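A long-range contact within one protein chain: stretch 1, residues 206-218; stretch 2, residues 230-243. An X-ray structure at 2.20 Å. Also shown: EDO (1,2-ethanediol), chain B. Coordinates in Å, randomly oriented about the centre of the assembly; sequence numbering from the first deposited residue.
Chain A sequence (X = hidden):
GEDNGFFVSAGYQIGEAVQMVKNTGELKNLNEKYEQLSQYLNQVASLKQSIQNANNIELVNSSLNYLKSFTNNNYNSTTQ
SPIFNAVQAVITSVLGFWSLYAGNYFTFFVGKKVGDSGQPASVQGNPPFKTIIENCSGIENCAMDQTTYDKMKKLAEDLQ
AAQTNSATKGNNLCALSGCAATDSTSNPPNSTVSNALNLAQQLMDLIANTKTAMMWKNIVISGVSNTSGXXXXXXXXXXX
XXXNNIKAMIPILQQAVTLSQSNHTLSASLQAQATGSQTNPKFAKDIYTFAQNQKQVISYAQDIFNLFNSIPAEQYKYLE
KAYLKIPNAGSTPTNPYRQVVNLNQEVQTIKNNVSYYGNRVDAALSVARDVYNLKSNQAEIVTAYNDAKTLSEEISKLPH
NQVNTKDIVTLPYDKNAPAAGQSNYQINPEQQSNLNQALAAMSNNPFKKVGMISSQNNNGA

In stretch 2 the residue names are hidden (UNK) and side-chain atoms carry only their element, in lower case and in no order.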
# COMPACT_ATOMS: atom_id res chain seq x y z
N LEU A 206 -2.71 -1.53 -19.52
CA LEU A 206 -3.21 -1.27 -20.84
C LEU A 206 -3.16 0.24 -21.11
O LEU A 206 -2.77 0.69 -22.20
CB LEU A 206 -4.64 -1.81 -21.00
CG LEU A 206 -5.25 -1.66 -22.40
CD1 LEU A 206 -4.26 -2.20 -23.45
CD2 LEU A 206 -6.57 -2.39 -22.48
N ILE A 207 -3.61 1.02 -20.13
CA ILE A 207 -3.54 2.47 -20.27
C ILE A 207 -2.09 2.96 -20.49
O ILE A 207 -1.81 3.79 -21.40
CB ILE A 207 -4.15 3.17 -19.04
CG1 ILE A 207 -5.68 2.85 -18.98
CG2 ILE A 207 -3.87 4.72 -19.08
CD1 ILE A 207 -6.39 3.38 -17.77
N ALA A 208 -1.16 2.43 -19.69
CA ALA A 208 0.24 2.85 -19.79
C ALA A 208 0.77 2.53 -21.17
O ALA A 208 1.56 3.28 -21.71
CB ALA A 208 1.09 2.16 -18.73
N ASN A 209 0.35 1.42 -21.75
CA ASN A 209 0.92 0.93 -23.02
C ASN A 209 0.25 1.52 -24.22
O ASN A 209 0.72 1.36 -25.30
CB ASN A 209 0.83 -0.58 -23.12
CG ASN A 209 1.85 -1.20 -22.26
OD1 ASN A 209 3.02 -0.97 -22.48
ND2 ASN A 209 1.42 -1.85 -21.17
N THR A 210 -0.86 2.21 -24.04
CA THR A 210 -1.55 2.76 -25.17
C THR A 210 -1.06 4.18 -25.42
O THR A 210 -1.24 5.06 -24.55
CB THR A 210 -3.06 2.80 -24.88
OG1 THR A 210 -3.48 1.47 -24.63
CG2 THR A 210 -3.80 3.36 -26.07
N LYS A 211 -0.45 4.41 -26.58
CA LYS A 211 0.13 5.72 -26.91
C LYS A 211 -0.94 6.73 -27.27
O LYS A 211 -0.98 7.25 -28.37
CB LYS A 211 1.16 5.58 -27.99
CG LYS A 211 2.34 4.85 -27.49
CD LYS A 211 3.50 5.81 -27.46
CE LYS A 211 3.72 6.50 -28.83
NZ LYS A 211 5.01 7.26 -28.93
N THR A 212 -1.82 6.99 -26.34
CA THR A 212 -2.87 7.96 -26.48
C THR A 212 -2.71 8.96 -25.34
O THR A 212 -2.72 8.57 -24.16
CB THR A 212 -4.25 7.27 -26.36
OG1 THR A 212 -4.43 6.45 -27.56
CG2 THR A 212 -5.38 8.32 -26.35
N ALA A 213 -2.60 10.24 -25.66
CA ALA A 213 -2.41 11.27 -24.60
C ALA A 213 -3.74 11.68 -24.02
O ALA A 213 -4.75 11.67 -24.73
CB ALA A 213 -1.67 12.47 -25.21
N MET A 214 -3.77 12.04 -22.74
CA MET A 214 -5.01 12.53 -22.17
C MET A 214 -5.07 14.05 -22.15
O MET A 214 -4.09 14.74 -21.74
CB MET A 214 -5.25 11.91 -20.76
CG MET A 214 -4.19 12.20 -19.74
SD MET A 214 -4.51 11.39 -18.14
CE MET A 214 -6.00 12.23 -17.56
N MET A 215 -6.20 14.61 -22.59
CA MET A 215 -6.39 16.05 -22.63
C MET A 215 -7.10 16.50 -21.35
O MET A 215 -8.35 16.44 -21.26
CB MET A 215 -7.23 16.42 -23.86
CG MET A 215 -6.55 16.03 -25.17
SD MET A 215 -7.56 16.37 -26.66
CE MET A 215 -8.87 15.12 -26.50
N TRP A 216 -6.35 16.92 -20.34
CA TRP A 216 -6.95 17.34 -19.06
C TRP A 216 -7.93 18.49 -19.20
O TRP A 216 -8.82 18.63 -18.38
CB TRP A 216 -5.90 17.69 -18.02
CG TRP A 216 -5.20 16.49 -17.46
CD1 TRP A 216 -4.24 15.73 -18.07
CD2 TRP A 216 -5.37 15.94 -16.11
NE1 TRP A 216 -3.81 14.70 -17.21
CE2 TRP A 216 -4.47 14.81 -16.01
CE3 TRP A 216 -6.15 16.28 -15.00
CZ2 TRP A 216 -4.37 14.07 -14.84
CZ3 TRP A 216 -6.06 15.54 -13.85
CH2 TRP A 216 -5.19 14.44 -13.75
N LYS A 217 -7.78 19.32 -20.25
CA LYS A 217 -8.71 20.41 -20.46
C LYS A 217 -10.13 19.89 -20.72
O LYS A 217 -11.12 20.62 -20.47
CB LYS A 217 -8.24 21.30 -21.62
CG LYS A 217 -9.07 22.55 -21.81
CD LYS A 217 -8.96 23.48 -20.53
CE LYS A 217 -9.83 24.75 -20.72
NZ LYS A 217 -9.79 25.62 -19.51
N ASN A 218 -10.26 18.63 -21.21
CA ASN A 218 -11.59 18.03 -21.41
C ASN A 218 -12.32 17.81 -20.07
O ASN A 218 -13.56 17.67 -20.05
CB ASN A 218 -11.51 16.68 -22.18
CG ASN A 218 -11.46 16.88 -23.67
OD1 ASN A 218 -11.14 17.97 -24.17
ND2 ASN A 218 -11.79 15.81 -24.43
N UNK A 230 -6.07 24.81 -11.80
CA UNK A 230 -6.73 23.84 -12.76
C UNK A 230 -5.71 23.17 -13.61
O UNK A 230 -4.75 23.80 -14.05
c UNK A 230 -7.71 24.59 -13.66
N UNK A 231 -5.90 21.88 -13.90
CA UNK A 231 -4.97 21.17 -14.80
C UNK A 231 -5.54 21.12 -16.20
O UNK A 231 -6.67 20.64 -16.41
c UNK A 231 -4.07 18.50 -12.17
c UNK A 231 -3.71 19.06 -15.23
c UNK A 231 -4.17 19.85 -12.85
c UNK A 231 -4.68 19.77 -14.29
N UNK A 232 -4.75 21.64 -17.17
CA UNK A 232 -5.25 21.87 -18.53
C UNK A 232 -4.27 21.33 -19.57
O UNK A 232 -4.44 21.55 -20.76
c UNK A 232 -6.31 24.06 -17.75
o UNK A 232 -4.16 24.01 -18.84
c UNK A 232 -5.45 23.39 -18.81
N UNK A 233 -3.21 20.69 -19.11
CA UNK A 233 -2.19 20.21 -20.01
C UNK A 233 -2.66 18.88 -20.72
O UNK A 233 -3.65 18.26 -20.35
o UNK A 233 -1.10 18.93 -18.27
c UNK A 233 -0.92 19.92 -19.26
N UNK A 234 -1.92 18.47 -21.73
CA UNK A 234 -2.19 17.27 -22.51
C UNK A 234 -0.95 16.45 -22.61
O UNK A 234 0.07 16.93 -23.04
c UNK A 234 -2.73 16.30 -24.81
c UNK A 234 -2.63 17.61 -23.94
o UNK A 234 -3.92 18.26 -23.91
N UNK A 235 -1.01 15.18 -22.20
CA UNK A 235 0.18 14.34 -22.27
C UNK A 235 -0.17 12.89 -21.99
O UNK A 235 -1.28 12.62 -21.50
c UNK A 235 2.66 14.60 -21.82
o UNK A 235 2.93 13.63 -22.55
n UNK A 235 3.57 15.49 -21.46
c UNK A 235 1.24 14.83 -21.28
N UNK A 236 0.74 11.96 -22.27
CA UNK A 236 0.46 10.54 -21.99
C UNK A 236 0.31 10.36 -20.48
O UNK A 236 0.98 11.02 -19.71
o UNK A 236 2.27 10.51 -28.05
c UNK A 236 3.06 10.81 -25.82
c UNK A 236 1.79 9.84 -23.96
c UNK A 236 1.08 9.55 -26.30
c UNK A 236 2.89 10.59 -24.44
c UNK A 236 0.88 9.36 -24.89
c UNK A 236 1.57 9.63 -22.52
c UNK A 236 2.14 10.27 -26.72
N UNK A 237 -0.56 9.45 -20.07
CA UNK A 237 -0.77 9.22 -18.62
C UNK A 237 0.52 8.99 -17.85
O UNK A 237 0.60 9.36 -16.68
c UNK A 237 -1.66 7.96 -18.60
c UNK A 237 -2.44 8.09 -19.87
c UNK A 237 -1.49 8.68 -20.92
N UNK A 238 1.51 8.35 -18.49
CA UNK A 238 2.76 8.00 -17.83
C UNK A 238 3.59 9.29 -17.52
O UNK A 238 4.63 9.22 -16.91
o UNK A 238 3.59 7.55 -19.99
c UNK A 238 3.63 7.09 -18.67
c UNK A 238 3.02 5.63 -18.66
N UNK A 239 3.09 10.45 -17.93
CA UNK A 239 3.74 11.73 -17.58
C UNK A 239 3.09 12.34 -16.36
O UNK A 239 3.52 13.38 -15.93
n UNK A 239 5.84 10.45 -19.67
c UNK A 239 4.37 12.32 -20.00
c UNK A 239 5.73 11.78 -19.71
c UNK A 239 3.66 12.74 -18.72
o UNK A 239 6.66 12.53 -19.49
N UNK A 240 2.04 11.73 -15.79
CA UNK A 240 1.39 12.30 -14.59
C UNK A 240 1.59 11.45 -13.37
O UNK A 240 1.39 10.20 -13.42
c UNK A 240 -0.35 13.53 -15.94
c UNK A 240 -0.08 12.51 -14.85
o UNK A 240 -1.05 16.30 -18.97
c UNK A 240 -0.82 15.40 -17.95
c UNK A 240 -0.71 15.82 -16.63
c UNK A 240 -0.48 13.15 -17.26
c UNK A 240 -0.46 14.91 -15.64
c UNK A 240 -0.70 14.07 -18.26
N UNK A 241 2.01 12.08 -12.27
CA UNK A 241 2.34 11.36 -11.05
C UNK A 241 1.11 10.62 -10.48
O UNK A 241 1.25 9.57 -9.85
c UNK A 241 2.96 12.33 -9.97
N UNK A 242 -0.07 11.18 -10.67
CA UNK A 242 -1.27 10.56 -10.13
C UNK A 242 -1.42 9.18 -10.78
O UNK A 242 -1.69 8.20 -10.09
c UNK A 242 -2.53 11.39 -10.32
c UNK A 242 -2.87 11.58 -11.79
c UNK A 242 -3.71 10.75 -9.57
N UNK A 243 -1.19 9.10 -12.09
CA UNK A 243 -1.25 7.84 -12.79
C UNK A 243 -0.11 6.89 -12.36
O UNK A 243 -0.37 5.74 -11.96
c UNK A 243 -1.22 8.02 -14.27
c UNK A 243 -1.25 4.25 -16.38
c UNK A 243 -2.44 4.77 -15.91
c UNK A 243 -0.05 4.93 -16.17
c UNK A 243 -2.44 6.00 -15.23
c UNK A 243 -0.06 6.10 -15.52
c UNK A 243 -1.25 6.69 -15.05
C1 EDO B . 3.43 16.67 -17.77
O1 EDO B . 2.76 17.22 -18.93
C2 EDO B . 3.25 17.59 -16.56
O2 EDO B . 3.07 16.81 -15.35
O HOH W 1 -5.80 19.61 -22.37

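Position 230 carries one side-chain carbon and touches nothing on stretch 1: Ala230. Position 231 has four carbons, forked at the first with one arm two carbons long; the short arm ends 3.6 Å from CD2 of Trp216. This is Ile231, pointing toward stretch 1, and that carbon is CG2.

At position 232 one carbon carries an oxygen and a carbon, the latter 3.9 Å from CD of Lys217: Thr232, through CG2. Position 233 has a carbon and then an oxygen. Its side chain points away, but its backbone O accepts a hydrogen bond from Trp216 N at 3.0 Å. It is Ser233.

Position 234 repeats the carbon bearing one oxygen and one carbon; the oxygen sits 3.7 Å from CG of Met215, on the same sheet face. This is Thr234, whose OG1 takes a 2.8 Å hydrogen bond from water 1, which also accepts from Lys217 N at 2.9 Å. At position 235 two carbons end in one oxygen and one nitrogen. Its backbone pairs with Met214 in both directions, Met214 N to the O of 235 at 2.8 Å and the N of 235 to Met214 O at 3.1 Å. It is Asn235, whose ND2 donates to O1 of the ethanediol at 3.2 Å.

Position 236 has a carbon, then a six-carbon ring bearing an oxygen. It starts away from stretch 1, yet the ring returns, with Ala213 CB over one face, 4.0 Å from a ring carbon: Tyr236, through CD1. At position 237 three carbons close onto the backbone N, the middle one 3.7 Å from CG2 of Ile207: Pro237, through CG.

Position 238, again a carbon with one oxygen and one carbon, brings that last carbon 4.0 Å from CB of Ala208: Thr238, through CG2. Position 239, three carbons ending in oxygen and nitrogen, does not touch stretch 1: Gln239.

Position 240 has one carbon, then a six-carbon ring bearing one oxygen. NE1 of Trp216 sits over one face, 3.2 Å from the oxygen-bearing carbon, with the rings oblique at 43°. This is Tyr240, that carbon is CZ, and OH shares a 2.7 Å hydrogen bond with OG of Ser233. Position 241, a lone carbon, is out of reach: Ala241. At position 242 three carbons, one carrying the other two, reach 4.2 Å from Trp216 CH2, at the edge of its ring: Val242, through CG1. Position 243 has one carbon, then a six-carbon ring without oxygen, a ring carbon lying 3.5 Å from CG2 of Ile207: Phe243, through CE1.

A short antiparallel backbone pairing sets the register, and apolar packing lies alongside: Trp216 among Ile231, Tyr240 and Val242, Ile207 and Ala208 against Phe243, Ile207 also against Pro237, and Met214 linking the two groups through Pro237 and Tyr240.

Stretch 2, residues 230-243: AITSTNYPTQYAVF
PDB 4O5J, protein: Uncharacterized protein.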